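Local coordinates for protein glucosamine-6-phosphate deaminase (Bacillus subtilis, PDB 2BKX) that belongs to the glucosamine-6-phosphate isomerase/6-phosphogluconolactonase family, alpha/beta proteins with a Rossmann-like core, and holds fructose-6-phosphate in a pocket in this model, at residues Arg18-Thr23 with Ala30-Ala35; Glu10-Ile15 with Leu194-Gly199. All coordinates share one frame; numbering follows the deposited sequence.

Contact 1 (Arg18-Thr23 with Ala30-Ala35); sequences RITADT and AVLGLA. With F6R (fructose -6-phosphate), chain C.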
loop_
_atom_site.group_PDB
_atom_site.type_symbol
_atom_site.label_atom_id
_atom_site.label_comp_id
_atom_site.label_asym_id
_atom_site.label_seq_id
_atom_site.Cartn_x
_atom_site.Cartn_y
_atom_site.Cartn_z
ATOM N N ARG A 18 4.814 0.829 14.789
ATOM C CA ARG A 18 5.672 -0.034 15.607
ATOM C C ARG A 18 6.088 -1.303 14.857
ATOM O O ARG A 18 7.274 -1.711 14.879
ATOM C CB ARG A 18 4.966 -0.350 16.928
ATOM C CG ARG A 18 5.731 -1.298 17.853
ATOM C CD ARG A 18 7.078 -0.755 18.256
ATOM N NE ARG A 18 6.910 0.482 19.003
ATOM C CZ ARG A 18 7.862 1.359 19.245
ATOM N NH1 ARG A 18 9.076 1.177 18.761
ATOM N NH2 ARG A 18 7.573 2.447 19.946
ATOM N N ILE A 19 5.138 -1.939 14.170
ATOM C CA ILE A 19 5.432 -3.146 13.392
ATOM C C ILE A 19 6.427 -2.838 12.272
ATOM O O ILE A 19 7.392 -3.600 12.034
ATOM C CB ILE A 19 4.173 -3.772 12.807
ATOM C CG1 ILE A 19 3.285 -4.357 13.929
ATOM C CG2 ILE A 19 4.506 -4.815 11.750
ATOM C CD1 ILE A 19 1.859 -4.683 13.531
ATOM N N THR A 20 6.244 -1.688 11.616
ATOM C CA THR A 20 7.155 -1.292 10.553
ATOM C C THR A 20 8.554 -1.006 11.145
ATOM O O THR A 20 9.571 -1.389 10.592
ATOM C CB THR A 20 6.599 -0.072 9.795
ATOM O OG1 THR A 20 5.280 -0.382 9.344
ATOM C CG2 THR A 20 7.435 0.270 8.590
ATOM N N ALA A 21 8.586 -0.266 12.256
ATOM C CA ALA A 21 9.846 -0.005 12.946
ATOM C C ALA A 21 10.560 -1.290 13.345
ATOM O O ALA A 21 11.777 -1.407 13.232
ATOM C CB ALA A 21 9.621 0.836 14.155
ATOM N N ASP A 22 9.808 -2.264 13.810
ATOM C CA ASP A 22 10.373 -3.579 14.156
ATOM C C ASP A 22 11.093 -4.182 12.954
ATOM O O ASP A 22 12.181 -4.748 13.068
ATOM C CB ASP A 22 9.270 -4.552 14.621
ATOM C CG ASP A 22 8.778 -4.299 16.019
ATOM O OD1 ASP A 22 9.455 -3.612 16.823
ATOM O OD2 ASP A 22 7.702 -4.840 16.364
ATOM N N THR A 23 10.478 -4.051 11.778
ATOM C CA THR A 23 11.070 -4.649 10.558
ATOM C C THR A 23 12.390 -3.945 10.224
ATOM O O THR A 23 13.403 -4.572 9.901
ATOM C CB THR A 23 10.089 -4.462 9.388
ATOM O OG1 THR A 23 8.819 -5.070 9.739
ATOM C CG2 THR A 23 10.628 -5.063 8.105
ATOM N N ALA A 30 16.384 -3.717 5.408
ATOM C CA ALA A 30 15.073 -4.205 5.014
ATOM C C ALA A 30 14.579 -3.507 3.784
ATOM O O ALA A 30 14.930 -2.362 3.517
ATOM C CB ALA A 30 14.072 -4.046 6.103
ATOM N N VAL A 31 13.773 -4.239 3.028
ATOM C CA VAL A 31 13.030 -3.751 1.906
ATOM C C VAL A 31 11.574 -3.613 2.369
ATOM O O VAL A 31 10.932 -4.613 2.698
ATOM C CB VAL A 31 13.106 -4.722 0.696
ATOM C CG1 VAL A 31 12.295 -4.157 -0.459
ATOM C CG2 VAL A 31 14.578 -4.918 0.287
ATOM N N LEU A 32 11.077 -2.385 2.393
ATOM C CA LEU A 32 9.717 -2.138 2.837
ATOM C C LEU A 32 8.848 -1.881 1.626
ATOM O O LEU A 32 9.139 -0.997 0.818
ATOM C CB LEU A 32 9.629 -0.886 3.740
ATOM C CG LEU A 32 10.649 -0.731 4.866
ATOM C CD1 LEU A 32 10.384 0.601 5.551
ATOM C CD2 LEU A 32 10.589 -1.905 5.825
ATOM N N GLY A 33 7.736 -2.595 1.543
ATOM C CA GLY A 33 6.703 -2.293 0.576
ATOM C C GLY A 33 5.742 -1.309 1.176
ATOM O O GLY A 33 5.262 -1.556 2.281
ATOM N N LEU A 34 5.448 -0.207 0.466
ATOM C CA LEU A 34 4.709 0.899 1.047
ATOM C C LEU A 34 3.479 1.223 0.203
ATOM O O LEU A 34 3.386 0.854 -0.964
ATOM C CB LEU A 34 5.623 2.127 1.176
ATOM C CG LEU A 34 6.802 1.910 2.144
ATOM C CD1 LEU A 34 7.644 3.193 2.141
ATOM C CD2 LEU A 34 6.359 1.569 3.560
ATOM N N ALA A 35 2.555 1.928 0.844
ATOM C CA ALA A 35 1.255 2.269 0.287
ATOM C C ALA A 35 0.965 3.755 0.457
ATOM O O ALA A 35 1.496 4.408 1.363
ATOM C CB ALA A 35 0.176 1.496 1.022
HETATM C C1 F6R C . -2.324 2.292 -1.830
HETATM C C2 F6R C . -3.185 1.413 -2.717
HETATM C C3 F6R C . -4.717 1.339 -2.680
HETATM C C4 F6R C . -5.337 1.945 -1.406
HETATM C C5 F6R C . -6.853 1.842 -1.358
HETATM C C6 F6R C . -7.421 2.501 -0.106
HETATM O O1 F6R C . -0.993 2.451 -2.357
HETATM O O2 F6R C . -2.596 0.679 -3.480
HETATM O O3 F6R C . -5.100 -0.025 -2.689
HETATM O O4 F6R C . -4.785 1.271 -0.279
HETATM O O5 F6R C . -7.459 2.386 -2.524
HETATM O O6 F6R C . -7.172 3.913 -0.182
HETATM P P F6R C . -7.444 4.819 1.102
HETATM O O1P F6R C . -6.399 4.448 2.119
HETATM O O2P F6R C . -8.821 4.453 1.585
HETATM O O3P F6R C . -7.315 6.241 0.660
#
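Thr20 lies level with Leu32 and Thr23 with Ala30 as the strand runs back against the helix that precedes it, the CA atoms of Thr23 and Ala30 lying 6.9 Å apart and those of Thr20 and Leu32 8.2 Å. The side chains meet through methyl groups. Thr23 CG2 does most of the touching, 3.9 Å from Leu32 CD2 and 4.1 Å from Ala30 CB. Its OG1 sits beside the backbone N (chi1 -57°), close to the helix, and this leaves CG2 on the side toward the strand. Thr23 and Leu32 slip past one another in opposite directions rather than meeting end on. One turn earlier, Thr20 divides its branches in the same way: OG1 bonds back to the carbonyl O of Ala16, while CG2 reaches Leu32 CD1 at 4.2 Å. Leu32 thus offers one methyl to each threonine, and Ile128 of the neighbouring strand packs on both Leu32 and Thr23. Just past the end of the strand, Ala35 CA lies 3.5 Å from O1 of fructose-6-phosphate. Strand 2-6, helix 9-26 and strand 31-34 form a wide beta-alpha-beta crossover of the Rossmann-like core, spanning strands 229-234, 193-197 and 128-131, whose second strand leads into the ligand pocket.

Contact 2 (Glu10-Ile15 with Leu194-Gly199); sequences EELSQI and LLLISG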
loop_
_atom_site.group_PDB
_atom_site.type_symbol
_atom_site.label_atom_id
_atom_site.label_comp_id
_atom_site.label_asym_id
_atom_site.label_seq_id
_atom_site.Cartn_x
_atom_site.Cartn_y
_atom_site.Cartn_z
ATOM N N GLU A 10 -5.820 6.453 15.598
ATOM C CA GLU A 10 -4.543 6.814 16.171
ATOM C C GLU A 10 -3.849 5.562 16.741
ATOM O O GLU A 10 -2.646 5.375 16.600
ATOM C CB GLU A 10 -4.750 7.862 17.265
ATOM C CG GLU A 10 -5.135 9.230 16.802
ATOM C CD GLU A 10 -6.563 9.397 16.367
ATOM O OE1 GLU A 10 -7.416 8.502 16.595
ATOM O OE2 GLU A 10 -6.841 10.488 15.824
ATOM N N GLU A 11 -4.617 4.676 17.340
ATOM C CA GLU A 11 -4.054 3.417 17.851
ATOM C C GLU A 11 -3.624 2.506 16.693
ATOM O O GLU A 11 -2.541 1.904 16.728
ATOM C CB GLU A 11 -5.021 2.657 18.775
ATOM C CG GLU A 11 -4.342 1.455 19.391
ATOM C CD GLU A 11 -5.212 0.533 20.196
ATOM O OE1 GLU A 11 -4.623 -0.145 21.086
ATOM O OE2 GLU A 11 -6.431 0.426 19.921
ATOM N N LEU A 12 -4.430 2.414 15.644
ATOM C CA LEU A 12 -4.051 1.658 14.449
ATOM C C LEU A 12 -2.728 2.155 13.903
ATOM O O LEU A 12 -1.830 1.378 13.578
ATOM C CB LEU A 12 -5.171 1.766 13.412
ATOM C CG LEU A 12 -4.913 1.205 12.001
ATOM C CD1 LEU A 12 -6.258 0.780 11.379
ATOM C CD2 LEU A 12 -4.177 2.134 11.080
ATOM N N SER A 13 -2.593 3.475 13.846
ATOM C CA SER A 13 -1.390 4.076 13.325
ATOM C C SER A 13 -0.169 3.837 14.213
ATOM O O SER A 13 0.942 3.628 13.690
ATOM C CB SER A 13 -1.631 5.580 13.168
ATOM O OG SER A 13 -2.659 5.847 12.199
ATOM N N GLN A 14 -0.361 3.879 15.537
ATOM C CA GLN A 14 0.721 3.565 16.458
ATOM C C GLN A 14 1.225 2.142 16.262
ATOM O O GLN A 14 2.443 1.892 16.212
ATOM C CB GLN A 14 0.247 3.780 17.910
ATOM C CG GLN A 14 1.271 3.385 18.996
ATOM C CD GLN A 14 0.669 2.976 20.359
ATOM O OE1 GLN A 14 1.291 3.206 21.417
ATOM N NE2 GLN A 14 -0.493 2.337 20.342
ATOM N N ILE A 15 0.302 1.206 16.240
ATOM C CA ILE A 15 0.643 -0.209 16.113
ATOM C C ILE A 15 1.313 -0.479 14.767
ATOM O O ILE A 15 2.326 -1.164 14.699
ATOM C CB ILE A 15 -0.613 -1.099 16.302
ATOM C CG1 ILE A 15 -1.138 -0.922 17.715
ATOM C CG2 ILE A 15 -0.272 -2.555 16.003
ATOM C CD1 ILE A 15 -2.467 -1.574 18.005
ATOM N N LEU A 194 1.040 -6.343 6.155
ATOM C CA LEU A 194 0.361 -5.528 7.160
ATOM C C LEU A 194 -0.732 -4.736 6.427
ATOM O O LEU A 194 -0.419 -3.811 5.681
ATOM C CB LEU A 194 1.367 -4.596 7.853
ATOM C CG LEU A 194 0.763 -3.615 8.851
ATOM C CD1 LEU A 194 -0.022 -4.337 9.917
ATOM C CD2 LEU A 194 1.856 -2.692 9.450
ATOM N N LEU A 195 -1.982 -5.166 6.617
ATOM C CA LEU A 195 -3.151 -4.571 5.980
ATOM C C LEU A 195 -3.829 -3.654 6.992
ATOM O O LEU A 195 -4.199 -4.075 8.083
ATOM C CB LEU A 195 -4.101 -5.656 5.458
ATOM C CG LEU A 195 -5.453 -5.189 4.946
ATOM C CD1 LEU A 195 -5.327 -4.264 3.766
ATOM C CD2 LEU A 195 -6.289 -6.392 4.589
ATOM N N LEU A 196 -3.999 -2.389 6.599
ATOM C CA LEU A 196 -4.580 -1.360 7.446
ATOM C C LEU A 196 -5.967 -0.990 6.900
ATOM O O LEU A 196 -6.119 -0.719 5.727
ATOM C CB LEU A 196 -3.710 -0.101 7.411
ATOM C CG LEU A 196 -2.238 -0.307 7.731
ATOM C CD1 LEU A 196 -1.452 0.998 7.648
ATOM C CD2 LEU A 196 -2.075 -0.971 9.084
ATOM N N ILE A 197 -6.945 -0.915 7.793
ATOM C CA ILE A 197 -8.323 -0.647 7.402
ATOM C C ILE A 197 -8.970 0.273 8.416
ATOM O O ILE A 197 -9.098 -0.086 9.601
ATOM C CB ILE A 197 -9.167 -1.914 7.243
ATOM C CG1 ILE A 197 -8.438 -2.992 6.446
ATOM C CG2 ILE A 197 -10.466 -1.529 6.499
ATOM C CD1 ILE A 197 -9.190 -4.304 6.288
ATOM N N SER A 198 -9.454 1.413 7.922
ATOM C CA SER A 198 -10.027 2.441 8.785
ATOM C C SER A 198 -11.280 3.070 8.174
ATOM O O SER A 198 -11.316 3.397 7.006
ATOM C CB SER A 198 -8.988 3.569 9.040
ATOM O OG SER A 198 -9.558 4.635 9.772
ATOM N N GLY A 199 -12.287 3.247 9.020
ATOM C CA GLY A 199 -13.436 4.042 8.649
ATOM C C GLY A 199 -14.607 3.264 8.097
ATOM O O GLY A 199 -14.462 2.173 7.552
#
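Leu12 sends its side chain from one turn of the helix down onto Leu196 and Ile197, and almost the whole contact rests on it. The helix runs roughly against the direction of the strand, and the CA atoms of Leu12 and Leu196 stand 7.6 Å apart. Leu12 CB points at the strand but is still too far away to touch it, serving as the stem of the branch. CG, placed anti to the backbone N (chi1 172°), carries the chain deeper and holds the two methyls over different targets. CD1 turns to the backbone: it comes 3.5 Å from Ile197 O and 4.0 Å from Ile197 N, lying against the main chain at a residue whose own side chain leaves from the other face of the sheet. CD2 goes to the side chain of the preceding strand residue, meeting Leu196 CD2 at 4.2 Å in a plain apolar contact. Helix 9-26 packs on one face of the central sheet of this Rossmann-like alpha/beta fold, where strand 193-197 runs parallel to its neighbours 128-131 and 229-234. Leu232 of the neighbouring strand and Cys6 of strand 2-6 also pack on Leu12, and Leu232 touches Leu196 as well. Ala16, one turn further along the helix, packs on Leu196 too. On the other face, Ile197 packs on Val231, Ile133 and Lys202. Past the strand's end, Asp234 takes bonds from both residues that follow, one carboxylate oxygen pairing with Ser198 OG and the other with Gly199 N.

Helix 9-26 serves both contacts, its earlier turns lying over strand 193-197 and its later ones over strand 31-34, with strand 128-131 between the two in the same sheet. The contact centres are 14 Å apart, and Leu194 fills the step: its CD1 lies 4.1 Å from Ile19 CD1, and its CD2 lies 4.1 Å from Thr20 OG1. Contact 1 is local in sequence, whereas contact 2 brings together segments separated by 178 residues. Both strands head for the same pocket. Contact 1 contributes Ala35 to it directly; in contact 2 the nearest atoms of the Leu196 side chain and fructose-6-phosphate are about 7 Å apart, and Leu196 packs on Thr39, which hydrogen-bonds the ligand.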